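Local coordinates for protein guanine nucleotide exchange factor SRM1 (PDB 3OF7) that promotes exchange of GDP for GTP on the GTPases GSP1 and GSP2, binds chromatin, and controls RNA metabolism and transport, at residues A[152-157]-A[207-212]; A[259-264]-A[316-321]. All blocks are in the same frame, centred on the assembly; numbering follows the deposited sequence.

Contact 1: residues A[152-157]-A[207-212]; sequences QLAATD and VQLAPG
The side-chain amide of Gln152 grips the backbone of Leu209 with two hydrogen bonds. Leu209 N donates to Gln152 OE1 over 2.9 Å, nearly straight at 160°, from a position tilted off the carbonyl plane. Gln152 NE2 in turn donates to Leu209 O over 3.1 Å, reaching it from above the peptide carbonyl plane. With CG anti to the backbone N (chi1 -167°) and an extended chain beyond, Gln152 spans the gap between two strands that are too far apart for direct backbone pairing. A water gives one proton to Gln152 OE1 and another to Val207 O, so OE1 accepts two bonds. An alanine in place of Gln152 would probably leave the N-H and C=O of Leu209 without their mates and open a gap between the strands.

At the other end of the contact, Gly212 O lies 3.3 Å from Thr156 CA in a CA-H...O contact, and two waters lie within donating distance of it, one also near Ala155 O, the other near Asp157 OD1. Asp157 OD2 forms a salt bridge with Lys213. Packing fills the middle: Ala154 CB meets Leu209 CD1 at 3.7 Å and Pro211 CG at 3.8 Å. The proline ring also rests on the backbone of Ala155, with Pro211 CB 3.4 Å from Ala155 O, and the methyl CG2 of Thr156 touches Pro211 CB.

The two strands run nearly parallel, 17° apart with axes 6.4 Å from each other, as the innermost strands of successive blades in the seven-bladed RCC1 propeller. Leu153 packs on Leu80 and Leu82 of strand 78-83, Leu209 also touches Phe218 of strand 215-220, and Gln208 and Ala210 face strand 259-264.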
ATOM      1  N   GLN A 152       6.587  11.050  -4.267  1.00 14.96           N
ATOM      2  CA  GLN A 152       5.782   9.930  -3.767  1.00 14.21           C
ATOM      3  C   GLN A 152       4.341  10.342  -3.485  1.00 14.39           C
ATOM      4  O   GLN A 152       4.095  11.420  -2.953  1.00 14.49           O
ATOM      5  CB  GLN A 152       6.395   9.305  -2.505  1.00 14.43           C
ATOM      6  CG  GLN A 152       5.763   7.950  -2.146  1.00 13.19           C
ATOM      7  CD  GLN A 152       6.151   7.412  -0.776  1.00 15.10           C
ATOM      8  OE1 GLN A 152       7.090   7.893  -0.139  1.00 14.74           O
ATOM      9  NE2 GLN A 152       5.420   6.392  -0.319  1.00 13.62           N
ATOM     10  N   LEU A 153       3.405   9.465  -3.843  1.00 13.57           N
ATOM     11  CA  LEU A 153       2.001   9.622  -3.480  1.00 13.50           C
ATOM     12  C   LEU A 153       1.645   8.602  -2.399  1.00 13.15           C
ATOM     13  O   LEU A 153       2.289   7.569  -2.278  1.00 13.44           O
ATOM     14  CB  LEU A 153       1.096   9.471  -4.714  1.00 13.25           C
ATOM     15  CG  LEU A 153       1.193  10.569  -5.784  1.00 14.57           C
ATOM     16  CD1 LEU A 153       0.410  10.166  -7.028  1.00 13.73           C
ATOM     17  CD2 LEU A 153       0.668  11.891  -5.247  1.00 14.65           C
ATOM     18  N   ALA A 154       0.640   8.914  -1.583  1.00 13.33           N
ATOM     19  CA  ALA A 154       0.148   7.967  -0.587  1.00 13.20           C
ATOM     20  C   ALA A 154      -1.341   8.158  -0.379  1.00 13.28           C
ATOM     21  O   ALA A 154      -1.843   9.288  -0.360  1.00 13.36           O
ATOM     22  CB  ALA A 154       0.887   8.112   0.724  1.00 13.04           C
ATOM     23  N   ALA A 155      -2.048   7.048  -0.235  1.00 12.94           N
ATOM     24  CA  ALA A 155      -3.487   7.100  -0.075  1.00 13.03           C
ATOM     25  C   ALA A 155      -3.874   6.119   1.018  1.00 13.47           C
ATOM     26  O   ALA A 155      -3.460   4.948   0.986  1.00 13.22           O
ATOM     27  CB  ALA A 155      -4.193   6.751  -1.395  1.00 12.95           C
ATOM     28  N   THR A 156      -4.638   6.619   1.992  1.00 13.57           N
ATOM     29  CA  THR A 156      -5.252   5.786   3.014  1.00 14.05           C
ATOM     30  C   THR A 156      -6.676   5.460   2.546  1.00 14.46           C
ATOM     31  O   THR A 156      -6.985   5.583   1.365  1.00 14.66           O
ATOM     32  CB  THR A 156      -5.298   6.506   4.386  1.00 14.01           C
ATOM     33  OG1 THR A 156      -6.200   7.612   4.315  1.00 13.71           O
ATOM     34  CG2 THR A 156      -3.907   6.988   4.801  1.00 13.91           C
ATOM     35  N   ASP A 157      -7.544   5.044   3.461  1.00 15.34           N
ATOM     36  CA  ASP A 157      -8.948   4.835   3.107  1.00 16.17           C
ATOM     37  C   ASP A 157      -9.597   6.150   2.667  1.00 16.47           C
ATOM     38  O   ASP A 157     -10.305   6.186   1.657  1.00 17.42           O
ATOM     39  CB  ASP A 157      -9.737   4.232   4.273  1.00 16.52           C
ATOM     40  CG  ASP A 157      -9.679   2.716   4.306  1.00 18.13           C
ATOM     41  OD1 ASP A 157      -8.724   2.103   3.761  1.00 18.81           O
ATOM     42  OD2 ASP A 157     -10.593   2.129   4.914  1.00 20.21           O
ATOM     43  N   VAL A 207      11.258  12.311   3.554  1.00 18.52           N
ATOM     44  CA  VAL A 207      11.835  11.491   2.479  1.00 17.72           C
ATOM     45  C   VAL A 207      10.947  10.314   2.038  1.00 17.01           C
ATOM     46  O   VAL A 207      11.095   9.803   0.922  1.00 16.40           O
ATOM     47  CB  VAL A 207      13.247  10.968   2.856  1.00 17.57           C
ATOM     48  CG1 VAL A 207      14.193  12.138   3.156  1.00 19.10           C
ATOM     49  CG2 VAL A 207      13.191   9.983   4.040  1.00 18.07           C
ATOM     50  N   GLN A 208      10.026   9.893   2.907  1.00 15.92           N
ATOM     51  CA  GLN A 208       9.180   8.732   2.616  1.00 15.09           C
ATOM     52  C   GLN A 208       7.843   8.766   3.352  1.00 14.80           C
ATOM     53  O   GLN A 208       7.760   9.248   4.489  1.00 14.47           O
ATOM     54  CB  GLN A 208       9.905   7.430   2.951  1.00 15.33           C
ATOM     55  CG  GLN A 208       9.272   6.199   2.295  1.00 16.15           C
ATOM     56  CD  GLN A 208       9.717   4.890   2.900  1.00 17.57           C
ATOM     57  OE1 GLN A 208      10.420   4.851   3.915  1.00 19.56           O
ATOM     58  NE2 GLN A 208       9.302   3.795   2.278  1.00 20.31           N
ATOM     59  N   LEU A 209       6.817   8.233   2.694  1.00 14.13           N
ATOM     60  CA  LEU A 209       5.477   8.115   3.276  1.00 14.11           C
ATOM     61  C   LEU A 209       5.110   6.650   3.472  1.00 13.80           C
ATOM     62  O   LEU A 209       5.602   5.786   2.740  1.00 14.21           O
ATOM     63  CB  LEU A 209       4.442   8.782   2.365  1.00 13.80           C
ATOM     64  CG  LEU A 209       4.753  10.157   1.769  1.00 14.32           C
ATOM     65  CD1 LEU A 209       3.677  10.572   0.774  1.00 15.64           C
ATOM     66  CD2 LEU A 209       4.881  11.223   2.860  1.00 15.46           C
ATOM     67  N   ALA A 210       4.254   6.370   4.455  1.00 13.17           N
ATOM     68  CA  ALA A 210       3.651   5.029   4.586  1.00 12.79           C
ATOM     69  C   ALA A 210       2.195   5.147   5.058  1.00 12.62           C
ATOM     70  O   ALA A 210       1.950   5.405   6.244  1.00 12.63           O
ATOM     71  CB  ALA A 210       4.465   4.149   5.542  1.00 12.73           C
ATOM     72  N   PRO A 211       1.228   4.980   4.129  1.00 12.51           N
ATOM     73  CA  PRO A 211      -0.187   5.104   4.478  1.00 12.33           C
ATOM     74  C   PRO A 211      -0.778   3.859   5.128  1.00 12.53           C
ATOM     75  O   PRO A 211      -0.458   2.732   4.744  1.00 12.28           O
ATOM     76  CB  PRO A 211      -0.866   5.345   3.129  1.00 12.35           C
ATOM     77  CG  PRO A 211       0.032   4.676   2.127  1.00 11.89           C
ATOM     78  CD  PRO A 211       1.431   4.811   2.674  1.00 12.17           C
ATOM     79  N   GLY A 212      -1.628   4.066   6.125  1.00 12.26           N
ATOM     80  CA  GLY A 212      -2.406   2.963   6.684  1.00 12.57           C
ATOM     81  C   GLY A 212      -3.850   3.077   6.250  1.00 12.36           C
ATOM     82  O   GLY A 212      -4.140   3.564   5.157  1.00 12.83           O
TER
HETATM   83  O   HOH W   1       9.741   8.430  -1.113  1.00 15.03           O
HETATM   84  O   HOH W   2      -3.175   2.500   2.224  1.00 30.36           O
HETATM   85  O   HOH W   3      -5.999   1.965   3.104  1.00 30.62           O

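Contact 2: residues A[259-264]-A[316-321]; sequences VKYIAS and RSIAAG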
ATOM      1  N   VAL A 259      15.713   5.372  11.643  1.00 21.57           N
ATOM      2  CA  VAL A 259      14.970   4.530  10.704  1.00 20.43           C
ATOM      3  C   VAL A 259      15.298   4.888   9.252  1.00 19.78           C
ATOM      4  O   VAL A 259      15.405   6.059   8.919  1.00 19.76           O
ATOM      5  CB  VAL A 259      13.446   4.650  10.965  1.00 20.57           C
ATOM      6  CG1 VAL A 259      12.634   3.898   9.892  1.00 19.93           C
ATOM      7  CG2 VAL A 259      13.118   4.116  12.353  1.00 20.69           C
ATOM      8  N   LYS A 260      15.459   3.875   8.397  1.00 19.57           N
ATOM      9  CA  LYS A 260      15.751   4.119   6.982  0.50 19.21           C
ATOM     10  C   LYS A 260      14.596   3.750   6.051  1.00 18.94           C
ATOM     11  O   LYS A 260      14.605   4.104   4.873  1.00 18.74           O
ATOM     12  CB  LYS A 260      17.050   3.426   6.545  0.50 19.48           C
ATOM     13  CG  LYS A 260      17.067   1.903   6.637  0.50 20.04           C
ATOM     14  CD  LYS A 260      18.150   1.346   5.716  0.50 21.79           C
ATOM     15  CE  LYS A 260      18.237  -0.166   5.784  0.50 21.90           C
ATOM     16  NZ  LYS A 260      18.881  -0.610   7.043  0.50 22.28           N
ATOM     17  N   TYR A 261      13.603   3.040   6.581  1.00 18.10           N
ATOM     18  CA  TYR A 261      12.467   2.617   5.773  1.00 17.29           C
ATOM     19  C   TYR A 261      11.240   2.410   6.646  1.00 16.92           C
ATOM     20  O   TYR A 261      11.321   1.795   7.707  1.00 17.15           O
ATOM     21  CB  TYR A 261      12.810   1.327   5.019  1.00 17.21           C
ATOM     22  CG  TYR A 261      11.656   0.689   4.261  1.00 17.15           C
ATOM     23  CD1 TYR A 261      11.285   1.149   2.995  1.00 18.48           C
ATOM     24  CD2 TYR A 261      10.956  -0.390   4.803  1.00 16.51           C
ATOM     25  CE1 TYR A 261      10.226   0.552   2.288  1.00 19.41           C
ATOM     26  CE2 TYR A 261       9.901  -0.994   4.114  1.00 17.19           C
ATOM     27  CZ  TYR A 261       9.545  -0.518   2.852  1.00 17.48           C
ATOM     28  OH  TYR A 261       8.505  -1.110   2.176  1.00 17.98           O
ATOM     29  N   ILE A 262      10.106   2.915   6.182  1.00 16.72           N
ATOM     30  CA  ILE A 262       8.834   2.707   6.882  1.00 16.17           C
ATOM     31  C   ILE A 262       7.815   2.039   5.957  1.00 16.02           C
ATOM     32  O   ILE A 262       7.836   2.240   4.742  1.00 15.51           O
ATOM     33  CB  ILE A 262       8.258   4.020   7.463  1.00 15.76           C
ATOM     34  CG1 ILE A 262       8.208   5.120   6.399  1.00 15.69           C
ATOM     35  CG2 ILE A 262       9.070   4.488   8.695  1.00 16.57           C
ATOM     36  CD1 ILE A 262       7.339   6.318   6.780  1.00 14.96           C
ATOM     37  N   ALA A 263       6.931   1.241   6.546  1.00 15.65           N
ATOM     38  CA  ALA A 263       5.823   0.640   5.815  1.00 15.66           C
ATOM     39  C   ALA A 263       4.683   0.506   6.797  1.00 15.84           C
ATOM     40  O   ALA A 263       4.912   0.467   8.012  1.00 16.76           O
ATOM     41  CB  ALA A 263       6.214  -0.723   5.256  1.00 15.64           C
ATOM     42  N   SER A 264       3.460   0.426   6.280  1.00 15.70           N
ATOM     43  CA  SER A 264       2.290   0.361   7.139  1.00 15.46           C
ATOM     44  C   SER A 264       1.240  -0.587   6.579  1.00 15.57           C
ATOM     45  O   SER A 264       0.999  -0.606   5.368  1.00 15.41           O
ATOM     46  CB  SER A 264       1.701   1.764   7.312  1.00 15.41           C
ATOM     47  OG  SER A 264       0.686   1.759   8.297  1.00 17.67           O
ATOM     48  N   ARG A 316      14.075  -5.726   1.643  1.00 25.92           N
ATOM     49  CA  ARG A 316      13.910  -4.868   0.480  1.00 24.65           C
ATOM     50  C   ARG A 316      12.675  -3.980   0.645  1.00 23.14           C
ATOM     51  O   ARG A 316      12.752  -2.756   0.509  1.00 23.33           O
ATOM     52  CB  ARG A 316      13.806  -5.723  -0.780  1.00 25.04           C
ATOM     53  CG  ARG A 316      13.583  -4.970  -2.084  1.00 26.56           C
ATOM     54  CD  ARG A 316      13.829  -5.956  -3.210  1.00 30.03           C
ATOM     55  NE  ARG A 316      13.313  -5.557  -4.516  1.00 33.31           N
ATOM     56  CZ  ARG A 316      13.952  -4.763  -5.371  1.00 34.43           C
ATOM     57  NH1 ARG A 316      15.130  -4.236  -5.048  1.00 35.56           N
ATOM     58  NH2 ARG A 316      13.404  -4.487  -6.546  1.00 34.62           N
ATOM     59  N   SER A 317      11.539  -4.596   0.961  1.00 21.12           N
ATOM     60  CA  SER A 317      10.294  -3.852   1.120  1.00 19.41           C
ATOM     61  C   SER A 317       9.278  -4.668   1.899  1.00 18.34           C
ATOM     62  O   SER A 317       9.440  -5.875   2.094  1.00 17.67           O
ATOM     63  CB  SER A 317       9.713  -3.466  -0.246  1.00 19.65           C
ATOM     64  OG  SER A 317       9.417  -4.621  -1.007  1.00 19.90           O
ATOM     65  N   ILE A 318       8.232  -3.988   2.343  1.00 17.03           N
ATOM     66  CA  ILE A 318       7.179  -4.617   3.115  1.00 16.15           C
ATOM     67  C   ILE A 318       5.836  -4.127   2.580  1.00 15.21           C
ATOM     68  O   ILE A 318       5.704  -2.970   2.208  1.00 15.68           O
ATOM     69  CB  ILE A 318       7.301  -4.247   4.615  1.00 16.11           C
ATOM     70  CG1 ILE A 318       8.644  -4.717   5.192  1.00 16.26           C
ATOM     71  CG2 ILE A 318       6.137  -4.836   5.420  1.00 16.04           C
ATOM     72  CD1 ILE A 318       9.015  -4.001   6.468  1.00 17.81           C
ATOM     73  N   ALA A 319       4.854  -5.020   2.517  1.00 14.50           N
ATOM     74  CA  ALA A 319       3.485  -4.624   2.245  1.00 13.89           C
ATOM     75  C   ALA A 319       2.619  -5.272   3.300  1.00 13.84           C
ATOM     76  O   ALA A 319       2.892  -6.400   3.716  1.00 14.45           O
ATOM     77  CB  ALA A 319       3.061  -5.077   0.851  1.00 13.69           C
ATOM     78  N   ALA A 320       1.567  -4.585   3.732  1.00 13.34           N
ATOM     79  CA  ALA A 320       0.681  -5.165   4.746  1.00 12.82           C
ATOM     80  C   ALA A 320      -0.769  -4.739   4.563  1.00 12.30           C
ATOM     81  O   ALA A 320      -1.043  -3.619   4.136  1.00 12.51           O
ATOM     82  CB  ALA A 320       1.185  -4.823   6.169  1.00 12.14           C
ATOM     83  N   GLY A 321      -1.691  -5.642   4.890  1.00 12.50           N
ATOM     84  CA  GLY A 321      -3.119  -5.365   4.795  1.00 12.49           C
ATOM     85  C   GLY A 321      -3.761  -5.125   6.143  1.00 12.68           C
ATOM     86  O   GLY A 321      -3.132  -4.567   7.036  1.00 12.91           O
TER
HETATM   87  O   HOH W   4       1.482  -1.994   2.562  1.00 19.87           O
HETATM   88  O   HOH W   5      -0.420  -1.105   3.467  1.00 24.88           O
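Tyr261 reaches the backbone of Ile318 with its hydroxyl: Ile318 N donates a hydrogen bond to Tyr261 OH over 2.9 Å at 161°. Chi1 of 173° sets Tyr261 CG anti to the backbone N, on the side of the facing strand. Tyr261 OH also lies 3.4 Å from Ser317 CA.

Apolar contacts flank this bond. Ile318 CD1 comes to the edge of the tyrosine ring, in its plane, 3.9 Å from Tyr261 CE2. Farther along, Ala263 CB sits against the branch point of the same isoleucine, 3.7 Å from Ile318 CB, so Ile318 packs on two residues of the facing strand.

Water takes over at the C-terminal end. One molecule accepts from Ala320 N at 2.8 Å and lies within donating distance of Ser264 O. Ser264 O and Ala320 O are 3.8 Å apart; a second water near both is doubtful, because it sits too close to Ser264 O.

Repeats RCC1 4 and RCC1 5 meet here through the inner strands of their blades, inclined by 17°. Each strand carries a classic beta bulge where it pairs within its own blade, Lys260 and Tyr261 facing Leu272, Arg316 and Ser317 facing Leu328. Behind segment 259-264, Ile262 packs on Leu217 and Leu219 of strand 215-220, and Ala320 touches His268 of strand 268-273.

In the fold
From the N terminus, strand 150-155 comes first, and contact 1 closes after some 50 residues, when strand 206-211 begins the next blade. Contact 2 then opens at strand 259-264 and closes about as far on, at strand 315-320. The two loops are in series, neither nested nor crossed, and each spans roughly one propeller blade. Their centres lie 11 Å apart, and strands 206-211 and 259-264 join them: Gln208 OE1 probably accepts a hydrogen bond from Ile262 N at 3.0 Å, while Gln208 NE2 bonds Tyr23 OH, and Pro211 and Gly212 pack on Ser264. Four successive inner strands are thereby tied side by side around the propeller centre.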